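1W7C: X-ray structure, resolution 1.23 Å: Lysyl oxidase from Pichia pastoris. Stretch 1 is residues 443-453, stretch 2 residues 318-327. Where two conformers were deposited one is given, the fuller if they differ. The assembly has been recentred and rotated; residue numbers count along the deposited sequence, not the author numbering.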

ATOM      1  N   LEU A 443      10.039  -8.648  -1.357  1.00 13.18           N
ATOM      2  CA  LEU A 443      10.330  -7.806  -2.507  1.00 13.82           C
ATOM      3  C   LEU A 443      11.016  -6.521  -2.037  1.00 11.75           C
ATOM      4  O   LEU A 443      10.616  -5.914  -1.066  1.00 13.58           O
ATOM      5  CB  LEU A 443       9.040  -7.490  -3.271  1.00 13.61           C
ATOM      6  CG  LEU A 443       9.208  -6.722  -4.559  1.00 13.04           C
ATOM      7  CD1 LEU A 443       9.932  -7.537  -5.610  1.00 15.93           C
ATOM      8  CD2 LEU A 443       7.863  -6.286  -5.084  1.00 14.64           C
ATOM      9  N   TYR A 444      12.029  -6.117  -2.798  1.00 11.54           N
ATOM     10  CA  TYR A 444      12.770  -4.885  -2.634  1.00 12.62           C
ATOM     11  C   TYR A 444      12.663  -4.167  -3.992  1.00 12.36           C
ATOM     12  O   TYR A 444      13.123  -4.690  -5.002  1.00 13.42           O
ATOM     13  CB  TYR A 444      14.224  -5.186  -2.235  1.00 12.87           C
ATOM     14  CG  TYR A 444      14.325  -5.929  -0.957  1.00 11.97           C
ATOM     15  CD1 TYR A 444      14.168  -7.301  -0.898  1.00 13.10           C
ATOM     16  CD2 TYR A 444      14.535  -5.255   0.242  1.00 11.68           C
ATOM     17  CE1 TYR A 444      14.163  -7.989   0.331  1.00 13.25           C
ATOM     18  CE2 TYR A 444      14.548  -5.933   1.452  1.00 13.54           C
ATOM     19  CZ  TYR A 444      14.409  -7.291   1.498  1.00 13.03           C
ATOM     20  OH  TYR A 444      14.452  -7.911   2.733  1.00 14.18           O
ATOM     21  N   LYS A 445      12.065  -2.963  -3.980  1.00 13.05           N
ATOM     22  CA  LYS A 445      11.693  -2.248  -5.193  1.00 12.93           C
ATOM     23  C   LYS A 445      12.329  -0.860  -5.162  1.00 12.26           C
ATOM     24  O   LYS A 445      12.093  -0.074  -4.232  1.00 13.79           O
ATOM     25  CB  LYS A 445      10.169  -2.149  -5.217  1.00 13.53           C
ATOM     26  CG  LYS A 445       9.651  -1.441  -6.476  1.00 13.60           C
ATOM     27  CD  LYS A 445       8.132  -1.203  -6.421  1.00 14.95           C
ATOM     28  CE  LYS A 445       7.313  -2.509  -6.552  1.00 14.84           C
ATOM     29  NZ  LYS A 445       7.460  -3.211  -7.846  1.00 14.58           N
ATOM     30  N   PHE A 446      13.155  -0.584  -6.150  1.00 12.84           N
ATOM     31  CA  PHE A 446      13.937   0.632  -6.251  1.00 13.60           C
ATOM     32  C   PHE A 446      13.381   1.547  -7.357  1.00 12.70           C
ATOM     33  O   PHE A 446      13.066   1.057  -8.427  1.00 13.29           O
ATOM     34  CB  PHE A 446      15.412   0.316  -6.595  1.00 13.83           C
ATOM     35  CG  PHE A 446      16.119  -0.569  -5.561  1.00 14.08           C
ATOM     36  CD1 PHE A 446      15.921  -1.945  -5.542  1.00 14.21           C
ATOM     37  CD2 PHE A 446      17.000  -0.029  -4.663  1.00 14.91           C
ATOM     38  CE1 PHE A 446      16.582  -2.752  -4.642  1.00 18.16           C
ATOM     39  CE2 PHE A 446      17.641  -0.831  -3.741  1.00 17.03           C
ATOM     40  CZ  PHE A 446      17.417  -2.159  -3.711  1.00 17.24           C
ATOM     41  N   PHE A 447      13.263   2.834  -7.041  1.00 13.33           N
ATOM     42  CA  PHE A 447      12.639   3.824  -7.935  1.00 13.01           C
ATOM     43  C   PHE A 447      13.659   4.821  -8.480  1.00 14.08           C
ATOM     44  O   PHE A 447      14.736   5.041  -7.886  1.00 13.32           O
ATOM     45  CB  PHE A 447      11.573   4.583  -7.171  1.00 13.75           C
ATOM     46  CG  PHE A 447      10.372   3.744  -6.745  1.00 12.19           C
ATOM     47  CD1 PHE A 447       9.186   3.792  -7.464  1.00 12.66           C
ATOM     48  CD2 PHE A 447      10.437   2.927  -5.618  1.00 13.64           C
ATOM     49  CE1 PHE A 447       8.080   3.069  -7.040  1.00 13.06           C
ATOM     50  CE2 PHE A 447       9.345   2.214  -5.201  1.00 15.26           C
ATOM     51  CZ  PHE A 447       8.156   2.287  -5.924  1.00 12.92           C
ATOM     52  N   LEU A 448      13.301   5.503  -9.560  1.00 13.99           N
ATOM     53  CA  LEU A 448      14.242   6.388 -10.268  1.00 14.10           C
ATOM     54  C   LEU A 448      14.673   7.619  -9.401  1.00 13.19           C
ATOM     55  O   LEU A 448      15.721   8.195  -9.704  1.00 14.85           O
ATOM     56  CB  LEU A 448      13.639   6.880 -11.561  1.00 14.45           C
ATOM     57  CG  LEU A 448      13.513   5.847 -12.657  1.00 14.52           C
ATOM     58  CD1 LEU A 448      12.784   6.472 -13.867  1.00 16.45           C
ATOM     59  CD2 LEU A 448      14.862   5.295 -13.130  1.00 16.30           C
ATOM     60  N   ASP A 449      13.879   8.031  -8.422  1.00 14.25           N
ATOM     61  CA  ASP A 449      14.182   9.225  -7.662  1.00 14.59           C
ATOM     62  C   ASP A 449      15.121   8.974  -6.476  1.00 14.21           C
ATOM     63  O   ASP A 449      15.527   9.943  -5.825  1.00 14.82           O
ATOM     64  CB  ASP A 449      12.907   9.838  -7.094  1.00 14.57           C
ATOM     65  CG  ASP A 449      12.259   8.954  -6.059  1.00 14.47           C
ATOM     66  OD1 ASP A 449      11.994   9.426  -4.916  1.00 15.63           O
ATOM     67  OD2 ASP A 449      12.054   7.745  -6.350  1.00 13.79           O
ATOM     68  N   GLY A 450      15.374   7.702  -6.133  1.00 13.93           N
ATOM     69  CA  GLY A 450      16.108   7.360  -4.933  1.00 14.58           C
ATOM     70  C   GLY A 450      15.258   6.769  -3.797  1.00 13.79           C
ATOM     71  O   GLY A 450      15.754   6.555  -2.688  1.00 13.81           O
ATOM     72  N   THR A 451      13.978   6.465  -4.084  1.00 12.65           N
ATOM     73  CA  THR A 451      13.118   5.792  -3.090  1.00 12.30           C
ATOM     74  C   THR A 451      13.296   4.301  -3.195  1.00 12.11           C
ATOM     75  O   THR A 451      13.432   3.794  -4.293  1.00 13.07           O
ATOM     76  CB  THR A 451      11.654   6.166  -3.343  1.00 13.40           C
ATOM     77  OG1 THR A 451      11.475   7.569  -3.074  1.00 14.23           O
ATOM     78  CG2 THR A 451      10.641   5.408  -2.481  1.00 14.21           C
ATOM     79  N   LEU A 452      13.238   3.592  -2.086  1.00 13.00           N
ATOM     80  CA  LEU A 452      13.227   2.140  -2.028  1.00 13.79           C
ATOM     81  C   LEU A 452      12.013   1.699  -1.197  1.00 12.66           C
ATOM     82  O   LEU A 452      11.744   2.273  -0.159  1.00 15.38           O
ATOM     83  CB  LEU A 452      14.522   1.652  -1.326  0.70 17.67           C
ATOM     84  CG  LEU A 452      14.644   0.199  -0.839  0.70 16.80           C
ATOM     85  CD1 LEU A 452      14.444  -0.775  -1.993  0.70 14.95           C
ATOM     86  CD2 LEU A 452      16.034   0.008  -0.177  0.70 26.83           C
ATOM     87  N   GLU A 453      11.331   0.654  -1.654  1.00 13.33           N
ATOM     88  CA  GLU A 453      10.210   0.081  -0.927  1.00 13.25           C
ATOM     89  C   GLU A 453      10.564  -1.368  -0.577  1.00 11.95           C
ATOM     90  O   GLU A 453      10.957  -2.139  -1.472  1.00 13.81           O
ATOM     91  CB  GLU A 453       8.952   0.102  -1.798  1.00 13.47           C
ATOM     92  CG  GLU A 453       7.729  -0.501  -1.123  0.60 13.35           C
ATOM     93  CD  GLU A 453       6.602  -0.761  -2.113  0.60 22.06           C
ATOM     94  OE1 GLU A 453       5.608  -0.023  -2.040  0.60 31.84           O
ATOM     95  OE2 GLU A 453       6.723  -1.675  -2.994  0.60 22.20           O
TER
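Stretch 2, residues 318-327: GISFYDITFK

Stretch 2 packs against a β-hairpin formed by stretch 1. The hairpin is held by the backbone pairs K445 N to E453 O (2.9 Å) and E453 N to K445 O (2.8 Å), and a type I turn from F447 to G450 carries the chain round between them. At the turn, the D449 carboxylate accepts a hydrogen bond from T451 OG1 to OD1 (2.7 Å). Stretch 2 is extended from G318 to Y322, turns a corner at D323, where phi and psi are both positive (56/51), and resumes an extended course through I324 to F326. No hydrogen bond joins the two stretches directly, so the two do not share a sheet; side chains pack on one another, and F326 packs on the backbone of the turn. F321 lies nearest Y444 (CA to CA 9.9 Å) and F326 nearest G450 (CA to CA 6.3 Å), so both chains advance in the same sense from the aromatic pair to the turn.

The aromatic contact centres on Y444. F321 turns its edge toward the face of the tyrosine, with ring centroids 4.5 Å apart, planes at 53°, and F321 CE1 3.5 Å from Y444 CG. F326, with chi1 t, meets the turn instead: G450 CA stands over the face of its ring, 3.6 Å from the centroid and 10° off the normal, a CH-π contact. The backbone angles of G450 (107/9) already call for glycine, and a CB there would also lie a tight 3.0 Å from F326 CE1. L448 O reaches the edge of the same ring, 3.4 Å from F326 CZ.

Aliphatic groups complete the interface. I324 contacts both hairpin strands, its CG2 at the edge of the F446 ring (4.3 Å from CE2) and its CD1 4.3 Å from L452 CD2. I319 CG2 lies 4.1 Å from Y444 CE1.

One water provides a polar link, donating to I319 O (2.8 Å) and hydrogen-bonding Y444 OH (2.8 Å).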

ATOM      1  N   GLY A 318      18.017 -15.574   4.642  1.00 14.05           N
ATOM      2  CA  GLY A 318      17.914 -15.315   3.228  1.00 14.38           C
ATOM      3  C   GLY A 318      18.789 -14.151   2.800  1.00 14.67           C
ATOM      4  O   GLY A 318      19.927 -14.055   3.203  1.00 14.64           O
ATOM      5  N   ILE A 319      18.231 -13.238   2.013  1.00 14.37           N
ATOM      6  CA  ILE A 319      19.015 -12.190   1.375  1.00 14.29           C
ATOM      7  C   ILE A 319      19.206 -10.987   2.293  1.00 14.57           C
ATOM      8  O   ILE A 319      18.324 -10.650   3.085  1.00 15.62           O
ATOM      9  CB  ILE A 319      18.381 -11.775   0.046  1.00 15.09           C
ATOM     10  CG1 ILE A 319      19.432 -11.290  -0.943  1.00 15.60           C
ATOM     11  CG2 ILE A 319      17.284 -10.707   0.228  1.00 18.58           C
ATOM     12  CD1 ILE A 319      18.901 -11.099  -2.368  1.00 16.73           C
ATOM     13  N   SER A 320      20.362 -10.348   2.159  1.00 15.25           N
ATOM     14  CA  SER A 320      20.659  -9.057   2.793  1.00 14.50           C
ATOM     15  C   SER A 320      21.313  -8.185   1.708  1.00 13.01           C
ATOM     16  O   SER A 320      21.848  -8.674   0.704  1.00 14.10           O
ATOM     17  CB  SER A 320      21.711  -9.221   3.889  0.70 20.50           C
ATOM     18  OG  SER A 320      21.215  -9.905   4.992  0.70 24.37           O
ATOM     19  N   PHE A 321      21.292  -6.876   1.964  1.00 13.11           N
ATOM     20  CA  PHE A 321      21.861  -5.884   1.063  1.00 13.73           C
ATOM     21  C   PHE A 321      22.903  -5.063   1.813  1.00 12.84           C
ATOM     22  O   PHE A 321      22.640  -4.619   2.939  1.00 14.10           O
ATOM     23  CB  PHE A 321      20.777  -4.944   0.546  1.00 13.94           C
ATOM     24  CG  PHE A 321      19.704  -5.633  -0.237  1.00 13.51           C
ATOM     25  CD1 PHE A 321      18.610  -6.176   0.425  1.00 12.70           C
ATOM     26  CD2 PHE A 321      19.778  -5.745  -1.598  1.00 14.99           C
ATOM     27  CE1 PHE A 321      17.641  -6.853  -0.281  1.00 14.19           C
ATOM     28  CE2 PHE A 321      18.798  -6.411  -2.323  1.00 17.05           C
ATOM     29  CZ  PHE A 321      17.728  -6.945  -1.677  1.00 15.75           C
ATOM     30  N   TYR A 322      24.025  -4.781   1.140  1.00 13.43           N
ATOM     31  CA  TYR A 322      25.081  -3.979   1.727  1.00 13.74           C
ATOM     32  C   TYR A 322      25.510  -2.895   0.758  1.00 13.49           C
ATOM     33  O   TYR A 322      25.498  -3.065  -0.480  1.00 13.93           O
ATOM     34  CB  TYR A 322      26.284  -4.859   2.132  1.00 13.95           C
ATOM     35  CG  TYR A 322      26.014  -5.702   3.332  1.00 14.67           C
ATOM     36  CD1 TYR A 322      25.515  -6.994   3.210  1.00 17.37           C
ATOM     37  CD2 TYR A 322      26.224  -5.212   4.596  1.00 14.94           C
ATOM     38  CE1 TYR A 322      25.208  -7.755   4.370  1.00 18.15           C
ATOM     39  CE2 TYR A 322      25.952  -5.951   5.715  1.00 14.63           C
ATOM     40  CZ  TYR A 322      25.464  -7.226   5.597  1.00 21.50           C
ATOM     41  OH  TYR A 322      25.220  -7.940   6.753  1.00 49.85           O
ATOM     42  N   ASP A 323      25.935  -1.772   1.345  1.00 14.75           N
ATOM     43  CA  ASP A 323      26.485  -0.658   0.543  1.00 14.04           C
ATOM     44  C   ASP A 323      25.526  -0.180  -0.529  1.00 13.83           C
ATOM     45  O   ASP A 323      25.870  -0.087  -1.701  1.00 15.40           O
ATOM     46  CB  ASP A 323      27.856  -1.040  -0.050  1.00 15.73           C
ATOM     47  CG  ASP A 323      28.664   0.156  -0.451  1.00 17.16           C
ATOM     48  OD1 ASP A 323      29.461   0.027  -1.419  1.00 18.84           O
ATOM     49  OD2 ASP A 323      28.552   1.240   0.167  1.00 18.21           O
ATOM     50  N   ILE A 324      24.301   0.107  -0.134  1.00 14.12           N
ATOM     51  CA  ILE A 324      23.296   0.595  -1.063  1.00 14.27           C
ATOM     52  C   ILE A 324      23.595   2.049  -1.368  1.00 13.37           C
ATOM     53  O   ILE A 324      23.563   2.893  -0.471  1.00 14.25           O
ATOM     54  CB  ILE A 324      21.851   0.479  -0.538  1.00 14.37           C
ATOM     55  CG1 ILE A 324      21.534  -0.960  -0.152  1.00 14.94           C
ATOM     56  CG2 ILE A 324      20.889   0.972  -1.636  1.00 15.86           C
ATOM     57  CD1 ILE A 324      20.155  -1.174   0.411  1.00 14.58           C
ATOM     58  N   THR A 325      23.932   2.313  -2.619  1.00 14.93           N
ATOM     59  CA  THR A 325      24.253   3.651  -3.081  1.00 14.64           C
ATOM     60  C   THR A 325      23.270   4.157  -4.118  1.00 14.09           C
ATOM     61  O   THR A 325      22.717   3.375  -4.892  1.00 15.42           O
ATOM     62  CB  THR A 325      25.676   3.686  -3.703  1.00 16.24           C
ATOM     63  OG1 THR A 325      25.703   2.941  -4.923  1.00 18.78           O
ATOM     64  CG2 THR A 325      26.697   3.125  -2.695  1.00 16.14           C
ATOM     65  N   PHE A 326      23.077   5.465  -4.142  1.00 13.75           N
ATOM     66  CA  PHE A 326      22.271   6.115  -5.177  1.00 15.53           C
ATOM     67  C   PHE A 326      23.027   7.364  -5.617  1.00 15.79           C
ATOM     68  O   PHE A 326      23.490   8.149  -4.777  1.00 16.38           O
ATOM     69  CB  PHE A 326      20.859   6.446  -4.682  1.00 15.43           C
ATOM     70  CG  PHE A 326      20.011   7.094  -5.729  1.00 14.58           C
ATOM     71  CD1 PHE A 326      19.633   8.417  -5.640  1.00 16.28           C
ATOM     72  CD2 PHE A 326      19.606   6.367  -6.819  1.00 15.41           C
ATOM     73  CE1 PHE A 326      18.858   9.012  -6.655  1.00 16.42           C
ATOM     74  CE2 PHE A 326      18.837   6.950  -7.814  1.00 16.27           C
ATOM     75  CZ  PHE A 326      18.453   8.282  -7.725  1.00 16.24           C
ATOM     76  N   LYS A 327      23.213   7.505  -6.919  1.00 15.78           N
ATOM     77  CA  LYS A 327      23.995   8.602  -7.505  1.00 17.10           C
ATOM     78  C   LYS A 327      25.326   8.795  -6.794  1.00 17.14           C
ATOM     79  O   LYS A 327      25.732   9.921  -6.481  1.00 20.14           O
ATOM     80  CB  LYS A 327      23.149   9.880  -7.599  1.00 17.53           C
ATOM     81  CG  LYS A 327      22.015   9.726  -8.603  1.00 18.26           C
ATOM     82  CD  LYS A 327      21.270  11.027  -8.866  1.00 17.60           C
ATOM     83  CE  LYS A 327      20.296  10.854 -10.037  0.60 20.82           C
ATOM     84  NZ  LYS A 327      21.035  10.778 -11.332  0.60 19.78           N
TER
HETATM   85  O   HOH W   1      17.004  -8.311   3.838  1.00 14.25           O